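Local coordinates for protein arabinogalactan endo-1,4-beta-galactosidase (Ignisphaera aggregans, PDB 7OSK) that probably cleaves beta-1,4-linked galactan chains internally through the calcium-binding glycoside hydrolase family 53 catalytic domain represented here, at residues N171-M176 against A181-V186; S218-V223 against I227-H232; R77-I82 against T118-K123. All coordinates share one frame; numbering follows the deposited sequence.

Interaction 1: N171-M176 against A181-V186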
loop_
_atom_site.group_PDB
_atom_site.type_symbol
_atom_site.label_atom_id
_atom_site.label_comp_id
_atom_site.label_asym_id
_atom_site.label_seq_id
_atom_site.Cartn_x
_atom_site.Cartn_y
_atom_site.Cartn_z
ATOM N N ASN A 171 -6.608 11.308 -17.301
ATOM C CA ASN A 171 -6.139 10.426 -18.362
ATOM C C ASN A 171 -5.604 9.109 -17.809
ATOM O O ASN A 171 -5.739 8.065 -18.445
ATOM C CB ASN A 171 -5.059 11.124 -19.190
ATOM C CG ASN A 171 -5.628 12.174 -20.128
ATOM O OD1 ASN A 171 -6.690 11.986 -20.722
ATOM N ND2 ASN A 171 -4.919 13.289 -20.269
ATOM N N ALA A 172 -4.995 9.161 -16.627
ATOM C CA ALA A 172 -4.496 7.953 -15.978
ATOM C C ALA A 172 -5.644 6.986 -15.716
ATOM O O ALA A 172 -5.594 5.835 -16.135
ATOM C CB ALA A 172 -3.781 8.290 -14.681
ATOM N N LEU A 173 -6.685 7.459 -15.036
ATOM C CA LEU A 173 -7.824 6.607 -14.711
ATOM C C LEU A 173 -8.650 6.275 -15.952
ATOM O O LEU A 173 -9.277 5.219 -16.016
ATOM C CB LEU A 173 -8.702 7.272 -13.650
ATOM C CG LEU A 173 -8.049 7.442 -12.274
ATOM C CD1 LEU A 173 -8.967 8.197 -11.334
ATOM C CD2 LEU A 173 -7.665 6.100 -11.667
ATOM N N LYS A 174 -8.647 7.171 -16.937
ATOM C CA LYS A 174 -9.298 6.886 -18.213
ATOM C C LYS A 174 -8.573 5.755 -18.936
ATOM O O LYS A 174 -9.188 4.986 -19.674
ATOM C CB LYS A 174 -9.341 8.133 -19.102
ATOM C CG LYS A 174 -10.678 8.867 -19.102
ATOM C CD LYS A 174 -11.782 8.023 -19.732
ATOM C CE LYS A 174 -13.108 8.761 -19.756
ATOM N NZ LYS A 174 -14.227 7.858 -20.134
ATOM N N TYR A 175 -7.262 5.665 -18.723
ATOM C CA TYR A 175 -6.460 4.597 -19.308
ATOM C C TYR A 175 -6.812 3.253 -18.670
ATOM O O TYR A 175 -6.992 2.252 -19.370
ATOM C CB TYR A 175 -4.966 4.901 -19.142
ATOM C CG TYR A 175 -4.036 3.801 -19.608
ATOM C CD1 TYR A 175 -3.651 2.782 -18.746
ATOM C CD2 TYR A 175 -3.532 3.790 -20.901
ATOM C CE1 TYR A 175 -2.798 1.778 -19.161
ATOM C CE2 TYR A 175 -2.676 2.788 -21.325
ATOM C CZ TYR A 175 -2.314 1.784 -20.452
ATOM O OH TYR A 175 -1.463 0.784 -20.868
ATOM N N MET A 176 -6.927 3.238 -17.346
ATOM C CA MET A 176 -7.213 2.008 -16.616
ATOM C C MET A 176 -8.629 1.508 -16.896
ATOM O O MET A 176 -8.870 0.301 -16.950
ATOM C CB MET A 176 -7.029 2.223 -15.111
ATOM C CG MET A 176 -5.710 2.868 -14.731
ATOM S SD MET A 176 -5.338 2.791 -12.970
ATOM C CE MET A 176 -5.063 1.031 -12.767
ATOM N N ALA A 181 -9.551 -1.971 -15.850
ATOM C CA ALA A 181 -8.747 -1.995 -14.637
ATOM C C ALA A 181 -9.039 -0.776 -13.773
ATOM O O ALA A 181 -8.180 -0.320 -13.018
ATOM C CB ALA A 181 -7.269 -2.055 -14.985
ATOM N N LEU A 182 -10.249 -0.241 -13.893
ATOM C CA LEU A 182 -10.662 0.881 -13.064
ATOM C C LEU A 182 -10.603 0.489 -11.590
ATOM O O LEU A 182 -11.255 -0.475 -11.184
ATOM C CB LEU A 182 -12.075 1.333 -13.426
ATOM C CG LEU A 182 -12.527 2.632 -12.755
ATOM C CD1 LEU A 182 -11.786 3.819 -13.354
ATOM C CD2 LEU A 182 -14.029 2.812 -12.878
ATOM N N PRO A 183 -9.818 1.225 -10.784
ATOM C CA PRO A 183 -9.715 0.868 -9.364
ATOM C C PRO A 183 -10.944 1.254 -8.551
ATOM O O PRO A 183 -11.500 2.335 -8.747
ATOM C CB PRO A 183 -8.492 1.658 -8.897
ATOM C CG PRO A 183 -8.439 2.838 -9.795
ATOM C CD PRO A 183 -8.941 2.361 -11.128
ATOM N N ASP A 184 -11.357 0.373 -7.645
ATOM C CA ASP A 184 -12.483 0.651 -6.766
ATOM C C ASP A 184 -12.144 1.801 -5.829
ATOM O O ASP A 184 -13.016 2.583 -5.454
ATOM C CB ASP A 184 -12.859 -0.591 -5.956
ATOM C CG ASP A 184 -13.060 -1.819 -6.826
ATOM O OD1 ASP A 184 -14.179 -2.005 -7.352
ATOM O OD2 ASP A 184 -12.096 -2.599 -6.979
ATOM N N MET A 185 -10.868 1.893 -5.462
ATOM C CA MET A 185 -10.385 2.937 -4.564
ATOM C C MET A 185 -9.121 3.596 -5.100
ATOM O O MET A 185 -8.253 2.935 -5.663
ATOM C CB MET A 185 -10.117 2.359 -3.175
ATOM C CG MET A 185 -11.380 1.968 -2.446
ATOM S SD MET A 185 -11.125 1.435 -0.748
ATOM C CE MET A 185 -12.832 1.297 -0.216
ATOM N N VAL A 186 -9.031 4.908 -4.914
ATOM C CA VAL A 186 -7.854 5.665 -5.314
ATOM C C VAL A 186 -7.238 6.342 -4.096
ATOM O O VAL A 186 -7.942 6.851 -3.226
ATOM C CB VAL A 186 -8.199 6.715 -6.390
ATOM C CG1 VAL A 186 -7.026 7.673 -6.624
ATOM C CG2 VAL A 186 -8.586 6.019 -7.687
#
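Leu173 and Met176, one helical turn apart, lean on Pro183 where helix 158-178 hands over to strand 185-188 in the (beta/alpha)8 barrel of this family 53 domain. The turn between helix and strand completes a beta-alpha-beta crossover from strand 130-135, and its apolar lining is met by side chains at two different angles. Leu173 comes to the proline ring at a slant: its CD2 branch lies 3.8 Å from Pro183 CG and also meets the strand, 4.1 Å from Val186 CG2. Having CG anti to its own carbonyl carbon (chi1 -66°) brings that branch across, although the CB bond itself does not aim at the strand. Met176 crosses the same ring at about a right angle, with SD 4.1 Å from Pro183 CD. Its chain bends at the last torsion (chi3 68°), which carries the terminal methyl CE to 3.4 Å from Ala181 O. Outside the pair, Met176 and Pro183 both rest on Ile133 of strand 130-135, while Leu173 reaches Val223 of helix 206-223. Leu182 points its CB away, yet its CD1 returns to within 3.9 Å of Leu173 O. One backbone hydrogen bond spans the turn: Ala181 N donates to Met176 O at 2.6 Å, with the donor tilted 28° from the carbonyl plane.

Interaction 2: S218-V223 against I227-H232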
loop_
_atom_site.group_PDB
_atom_site.type_symbol
_atom_site.label_atom_id
_atom_site.label_comp_id
_atom_site.label_asym_id
_atom_site.label_seq_id
_atom_site.Cartn_x
_atom_site.Cartn_y
_atom_site.Cartn_z
ATOM N N SER A 218 -10.959 15.956 -8.059
ATOM C CA SER A 218 -11.883 16.372 -9.108
ATOM C C SER A 218 -11.711 15.497 -10.341
ATOM O O SER A 218 -12.682 15.178 -11.025
ATOM C CB SER A 218 -11.673 17.841 -9.479
ATOM O OG SER A 218 -12.273 18.699 -8.526
ATOM N N ALA A 219 -10.471 15.103 -10.614
ATOM C CA ALA A 219 -10.177 14.269 -11.770
ATOM C C ALA A 219 -10.789 12.881 -11.607
ATOM O O ALA A 219 -11.413 12.363 -12.531
ATOM C CB ALA A 219 -8.675 14.167 -11.983
ATOM N N VAL A 220 -10.614 12.290 -10.429
ATOM C CA VAL A 220 -11.123 10.948 -10.158
ATOM C C VAL A 220 -12.636 10.875 -10.345
ATOM O O VAL A 220 -13.150 9.951 -10.979
ATOM C CB VAL A 220 -10.786 10.491 -8.724
ATOM C CG1 VAL A 220 -11.326 9.083 -8.468
ATOM C CG2 VAL A 220 -9.288 10.543 -8.481
ATOM N N LYS A 221 -13.340 11.855 -9.787
ATOM C CA LYS A 221 -14.800 11.849 -9.771
ATOM C C LYS A 221 -15.359 12.089 -11.175
ATOM O O LYS A 221 -16.445 11.611 -11.509
ATOM C CB LYS A 221 -15.337 12.911 -8.800
ATOM C CG LYS A 221 -14.622 12.968 -7.441
ATOM C CD LYS A 221 -15.304 12.120 -6.384
ATOM C CE LYS A 221 -16.542 12.804 -5.820
ATOM N NZ LYS A 221 -16.257 13.467 -4.514
ATOM N N ASP A 222 -14.614 12.827 -11.995
ATOM C CA ASP A 222 -15.027 13.114 -13.368
ATOM C C ASP A 222 -14.960 11.857 -14.235
ATOM O O ASP A 222 -15.710 11.720 -15.203
ATOM C CB ASP A 222 -14.156 14.217 -13.978
ATOM C CG ASP A 222 -14.475 15.594 -13.423
ATOM O OD1 ASP A 222 -15.613 15.812 -12.956
ATOM O OD2 ASP A 222 -13.581 16.466 -13.465
ATOM N N VAL A 223 -14.055 10.944 -13.889
ATOM C CA VAL A 223 -13.985 9.651 -14.560
ATOM C C VAL A 223 -15.105 8.762 -14.030
ATOM O O VAL A 223 -15.790 8.083 -14.795
ATOM C CB VAL A 223 -12.622 8.955 -14.344
ATOM C CG1 VAL A 223 -12.555 7.649 -15.130
ATOM C CG2 VAL A 223 -11.480 9.874 -14.750
ATOM N N ILE A 227 -15.860 6.021 -7.460
ATOM C CA ILE A 227 -14.512 5.701 -7.009
ATOM C C ILE A 227 -14.303 6.375 -5.661
ATOM O O ILE A 227 -14.627 7.554 -5.500
ATOM C CB ILE A 227 -13.438 6.173 -8.010
ATOM C CG1 ILE A 227 -13.627 5.473 -9.357
ATOM C CG2 ILE A 227 -12.037 5.903 -7.470
ATOM C CD1 ILE A 227 -12.811 6.074 -10.477
ATOM N N LYS A 228 -13.768 5.634 -4.699
ATOM C CA LYS A 228 -13.605 6.157 -3.348
ATOM C C LYS A 228 -12.208 6.717 -3.134
ATOM O O LYS A 228 -11.211 6.127 -3.554
ATOM C CB LYS A 228 -13.911 5.070 -2.316
ATOM C CG LYS A 228 -15.406 4.783 -2.195
ATOM C CD LYS A 228 -15.716 3.335 -1.833
ATOM C CE LYS A 228 -15.306 2.353 -2.930
ATOM N NZ LYS A 228 -16.410 2.041 -3.883
ATOM N N ILE A 229 -12.162 7.867 -2.469
ATOM C CA ILE A 229 -10.926 8.601 -2.260
ATOM C C ILE A 229 -10.277 8.194 -0.947
ATOM O O ILE A 229 -10.948 8.093 0.079
ATOM C CB ILE A 229 -11.184 10.115 -2.259
ATOM C CG1 ILE A 229 -11.977 10.521 -3.506
ATOM C CG2 ILE A 229 -9.877 10.886 -2.162
ATOM C CD1 ILE A 229 -11.376 10.038 -4.814
ATOM N N VAL A 230 -8.969 7.963 -0.994
ATOM C CA VAL A 230 -8.218 7.521 0.174
ATOM C C VAL A 230 -7.115 8.510 0.525
ATOM O O VAL A 230 -6.223 8.778 -0.281
ATOM C CB VAL A 230 -7.591 6.133 -0.055
ATOM C CG1 VAL A 230 -6.880 5.653 1.199
ATOM C CG2 VAL A 230 -8.652 5.132 -0.486
ATOM N N ILE A 231 -7.191 9.049 1.737
ATOM C CA ILE A 231 -6.137 9.889 2.287
ATOM C C ILE A 231 -5.235 9.027 3.162
ATOM O O ILE A 231 -5.664 8.515 4.199
ATOM C CB ILE A 231 -6.714 11.064 3.104
ATOM C CG1 ILE A 231 -7.501 12.015 2.194
ATOM C CG2 ILE A 231 -5.606 11.820 3.831
ATOM C CD1 ILE A 231 -6.675 12.672 1.094
ATOM N N HIS A 232 -3.985 8.875 2.735
ATOM C CA HIS A 232 -3.048 7.964 3.382
ATOM C C HIS A 232 -2.073 8.713 4.281
ATOM O O HIS A 232 -1.441 9.681 3.858
ATOM C CB HIS A 232 -2.286 7.165 2.320
ATOM C CG HIS A 232 -1.387 6.110 2.879
ATOM N ND1 HIS A 232 -0.404 5.495 2.126
ATOM C CD2 HIS A 232 -1.314 5.546 4.108
ATOM C CE1 HIS A 232 0.229 4.611 2.865
ATOM N NE2 HIS A 232 -0.302 4.621 4.077
#
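The beta-alpha-beta unit formed by strand 185-188, helix 206-223 and strand 228-234 belongs to the (beta/alpha)8 barrel, and here Val220 of its helix packs against Ile227 and Ile229 at the start of its second strand. The side chains that meet are all apolar and buried. Val220 points toward the strand segment, and with CG1 anti to its backbone N (chi1 -180°) this one methyl does most of the touching. From the loop end, Ile227 meets it obliquely with its beta-branch: CG2 lies 3.4 Å from Val220 CG1, and Ile227 CB follows at 3.6 Å. The longer arm of Ile227 comes round as well, placing CD1 3.9 Å from the same methyl, Val220 CG1. Ile227, just before the strand, and Ile229, two residues further along, both point toward the helix; the intervening Lys228 turns away from it. The Val220 methyl is thus held by both isoleucines, Ile227 with both its branches and Ile229 with its delta methyl alone. Beyond the pair, Val186 of the neighbouring strand 185-188 touches Val220 and Ile227, so this valine sits where the helix meets two adjacent strands. The strand edges are tied separately, by backbone bonds from Lys228 to Asp184 and from Ile229 to Asp256 and Val257. On the strand side, Ile229 CD1 stands 3.8 Å from Val220 CG1 and 4.0 Å from Val220 CB.

Interaction 3: R77-I82 against T118-K123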
loop_
_atom_site.group_PDB
_atom_site.type_symbol
_atom_site.label_atom_id
_atom_site.label_comp_id
_atom_site.label_asym_id
_atom_site.label_seq_id
_atom_site.Cartn_x
_atom_site.Cartn_y
_atom_site.Cartn_z
ATOM N N ARG A 77 2.154 -21.837 -9.861
ATOM C CA ARG A 77 0.799 -21.361 -10.131
ATOM C C ARG A 77 0.805 -19.885 -10.511
ATOM O O ARG A 77 1.815 -19.195 -10.362
ATOM C CB ARG A 77 -0.101 -21.559 -8.909
ATOM C CG ARG A 77 -0.198 -22.988 -8.404
ATOM C CD ARG A 77 -1.454 -23.680 -8.889
ATOM N NE ARG A 77 -2.662 -22.955 -8.507
ATOM C CZ ARG A 77 -3.203 -22.981 -7.292
ATOM N NH1 ARG A 77 -2.644 -23.693 -6.322
ATOM N NH2 ARG A 77 -4.304 -22.288 -7.046
ATOM N N ASP A 78 -0.332 -19.405 -11.000
ATOM C CA ASP A 78 -0.535 -17.978 -11.196
ATOM C C ASP A 78 -0.592 -17.315 -9.825
ATOM O O ASP A 78 -1.344 -17.754 -8.956
ATOM C CB ASP A 78 -1.821 -17.719 -11.983
ATOM C CG ASP A 78 -1.932 -16.287 -12.480
ATOM O OD1 ASP A 78 -1.445 -15.364 -11.788
ATOM O OD2 ASP A 78 -2.517 -16.086 -13.567
ATOM N N LEU A 79 0.206 -16.269 -9.633
ATOM C CA LEU A 79 0.294 -15.592 -8.340
ATOM C C LEU A 79 -1.076 -15.195 -7.800
ATOM O O LEU A 79 -1.384 -15.439 -6.634
ATOM C CB LEU A 79 1.183 -14.350 -8.453
ATOM C CG LEU A 79 1.189 -13.399 -7.253
ATOM C CD1 LEU A 79 1.674 -14.101 -5.995
ATOM C CD2 LEU A 79 2.043 -12.186 -7.553
ATOM N N LEU A 80 -1.894 -14.585 -8.649
ATOM C CA LEU A 80 -3.210 -14.116 -8.232
ATOM C C LEU A 80 -4.098 -15.273 -7.789
ATOM O O LEU A 80 -4.948 -15.110 -6.916
ATOM C CB LEU A 80 -3.884 -13.337 -9.363
ATOM C CG LEU A 80 -3.307 -11.952 -9.663
ATOM C CD1 LEU A 80 -3.952 -11.374 -10.911
ATOM C CD2 LEU A 80 -3.494 -11.011 -8.478
ATOM N N ASP A 81 -3.901 -16.444 -8.389
ATOM C CA ASP A 81 -4.641 -17.630 -7.979
ATOM C C ASP A 81 -4.187 -18.079 -6.593
ATOM O O ASP A 81 -5.000 -18.519 -5.782
ATOM C CB ASP A 81 -4.461 -18.770 -8.988
ATOM C CG ASP A 81 -5.193 -18.519 -10.293
ATOM O OD1 ASP A 81 -6.229 -17.824 -10.275
ATOM O OD2 ASP A 81 -4.735 -19.026 -11.338
ATOM N N ILE A 82 -2.890 -17.960 -6.323
ATOM C CA ILE A 82 -2.351 -18.336 -5.022
ATOM C C ILE A 82 -2.904 -17.412 -3.941
ATOM O O ILE A 82 -3.255 -17.859 -2.850
ATOM C CB ILE A 82 -0.809 -18.285 -5.001
ATOM C CG1 ILE A 82 -0.234 -19.228 -6.061
ATOM C CG2 ILE A 82 -0.280 -18.659 -3.614
ATOM C CD1 ILE A 82 1.280 -19.173 -6.191
ATOM N N THR A 118 -1.300 -1.250 -14.766
ATOM C CA THR A 118 -2.668 -1.399 -15.246
ATOM C C THR A 118 -2.921 -2.815 -15.761
ATOM O O THR A 118 -4.025 -3.344 -15.625
ATOM C CB THR A 118 -2.983 -0.381 -16.363
ATOM O OG1 THR A 118 -2.874 0.951 -15.842
ATOM C CG2 THR A 118 -4.390 -0.585 -16.913
ATOM N N ASP A 119 -1.899 -3.425 -16.353
ATOM C CA ASP A 119 -2.038 -4.768 -16.900
ATOM C C ASP A 119 -2.281 -5.783 -15.791
ATOM O O ASP A 119 -3.013 -6.752 -15.979
ATOM C CB ASP A 119 -0.799 -5.168 -17.702
ATOM C CG ASP A 119 -0.860 -6.608 -18.178
ATOM O OD1 ASP A 119 -1.556 -6.876 -19.180
ATOM O OD2 ASP A 119 -0.219 -7.472 -17.542
ATOM N N PHE A 120 -1.663 -5.559 -14.638
ATOM C CA PHE A 120 -1.829 -6.461 -13.506
ATOM C C PHE A 120 -3.182 -6.234 -12.843
ATOM O O PHE A 120 -3.883 -7.185 -12.496
ATOM C CB PHE A 120 -0.704 -6.266 -12.490
ATOM C CG PHE A 120 -0.660 -7.327 -11.430
ATOM C CD1 PHE A 120 -0.135 -8.579 -11.708
ATOM C CD2 PHE A 120 -1.144 -7.079 -10.159
ATOM C CE1 PHE A 120 -0.094 -9.559 -10.740
ATOM C CE2 PHE A 120 -1.104 -8.057 -9.186
ATOM C CZ PHE A 120 -0.578 -9.297 -9.477
ATOM N N ALA A 121 -3.542 -4.966 -12.671
ATOM C CA ALA A 121 -4.814 -4.601 -12.061
ATOM C C ALA A 121 -5.976 -5.120 -12.898
ATOM O O ALA A 121 -7.026 -5.475 -12.366
ATOM C CB ALA A 121 -4.910 -3.093 -11.896
ATOM N N ALA A 122 -5.780 -5.159 -14.213
ATOM C CA ALA A 122 -6.799 -5.662 -15.127
ATOM C C ALA A 122 -7.026 -7.152 -14.905
ATOM O O ALA A 122 -8.166 -7.616 -14.852
ATOM C CB ALA A 122 -6.396 -5.396 -16.572
ATOM N N LYS A 123 -5.932 -7.895 -14.771
ATOM C CA LYS A 123 -6.002 -9.334 -14.560
ATOM C C LYS A 123 -6.573 -9.653 -13.184
ATOM O O LYS A 123 -7.294 -10.637 -13.015
ATOM C CB LYS A 123 -4.618 -9.964 -14.721
ATOM C CG LYS A 123 -4.079 -9.902 -16.142
ATOM C CD LYS A 123 -2.626 -10.343 -16.211
ATOM C CE LYS A 123 -2.053 -10.154 -17.608
ATOM N NZ LYS A 123 -0.600 -10.476 -17.657
#
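Leu80 and Lys123 bring the two backbones closest, with their CA atoms 8.4 Å apart, where the first turn of helix 79-85 faces residues 118-123 of helix 114-126 on the outer, helical layer of the (beta/alpha)8 barrel. Asp78 is the N-cap of the first helix; its OD1 accepts from Leu80 N at 3.3 Å, met from above the carboxylate plane. That capping bond helps hold the first turn from which Leu80 reaches across. The side chains of Leu80 and Phe120 approach from opposite directions: Leu80 CD2 comes to 3.5 Å from Phe120 CZ. Leu80 CD1, which lies over one face of the ring, also comes 3.9 Å from Lys123 C. Phe120 extends to this spot because its ring is anti to the backbone N (chi1 -169°). Leu79 CD2 meets the ring obliquely, 4.3 Å from Phe120 CZ. Of the Lys123 side chain, CB is the atom that comes near Leu80 CD1; the extended chain leads away to a salt bridge with Asp119, NZ to OD2 3.0 Å, using the syn lone pair of that oxygen. Replacing Leu80 by alanine removes both branches and is likely to leave a gap over the Phe120 face and free that ring to move. With Ile91 of strand 90-95 touching both Leu80 and Phe120, the chemistry implies a hydrophobic seam between helices and barrel, with the charged groups kept to its outer margin.

Interactions 1 and 2 are consecutive helix-to-strand turns of one barrel, their centres 10 Å apart, and they merge: Val186 N and O probably bond to Lys228 O and Val230 N across adjacent strands, and Leu173 CD1 lies 3.7 Å from Val220 CA. Interaction 3, earlier in the chain, flanks interaction 1 at 16 Å between centres; there Ala181 CB packs 3.5 Å from Thr118 O. Interactions 2 and 3 do not touch, their nearest atoms being about 12 Å apart; interaction 1, which touches both, lies between them. All three lie away from the calcium site. Interactions 1 and 2 sit where strands begin, whereas active sites of such barrels lie at the C-terminal strand ends.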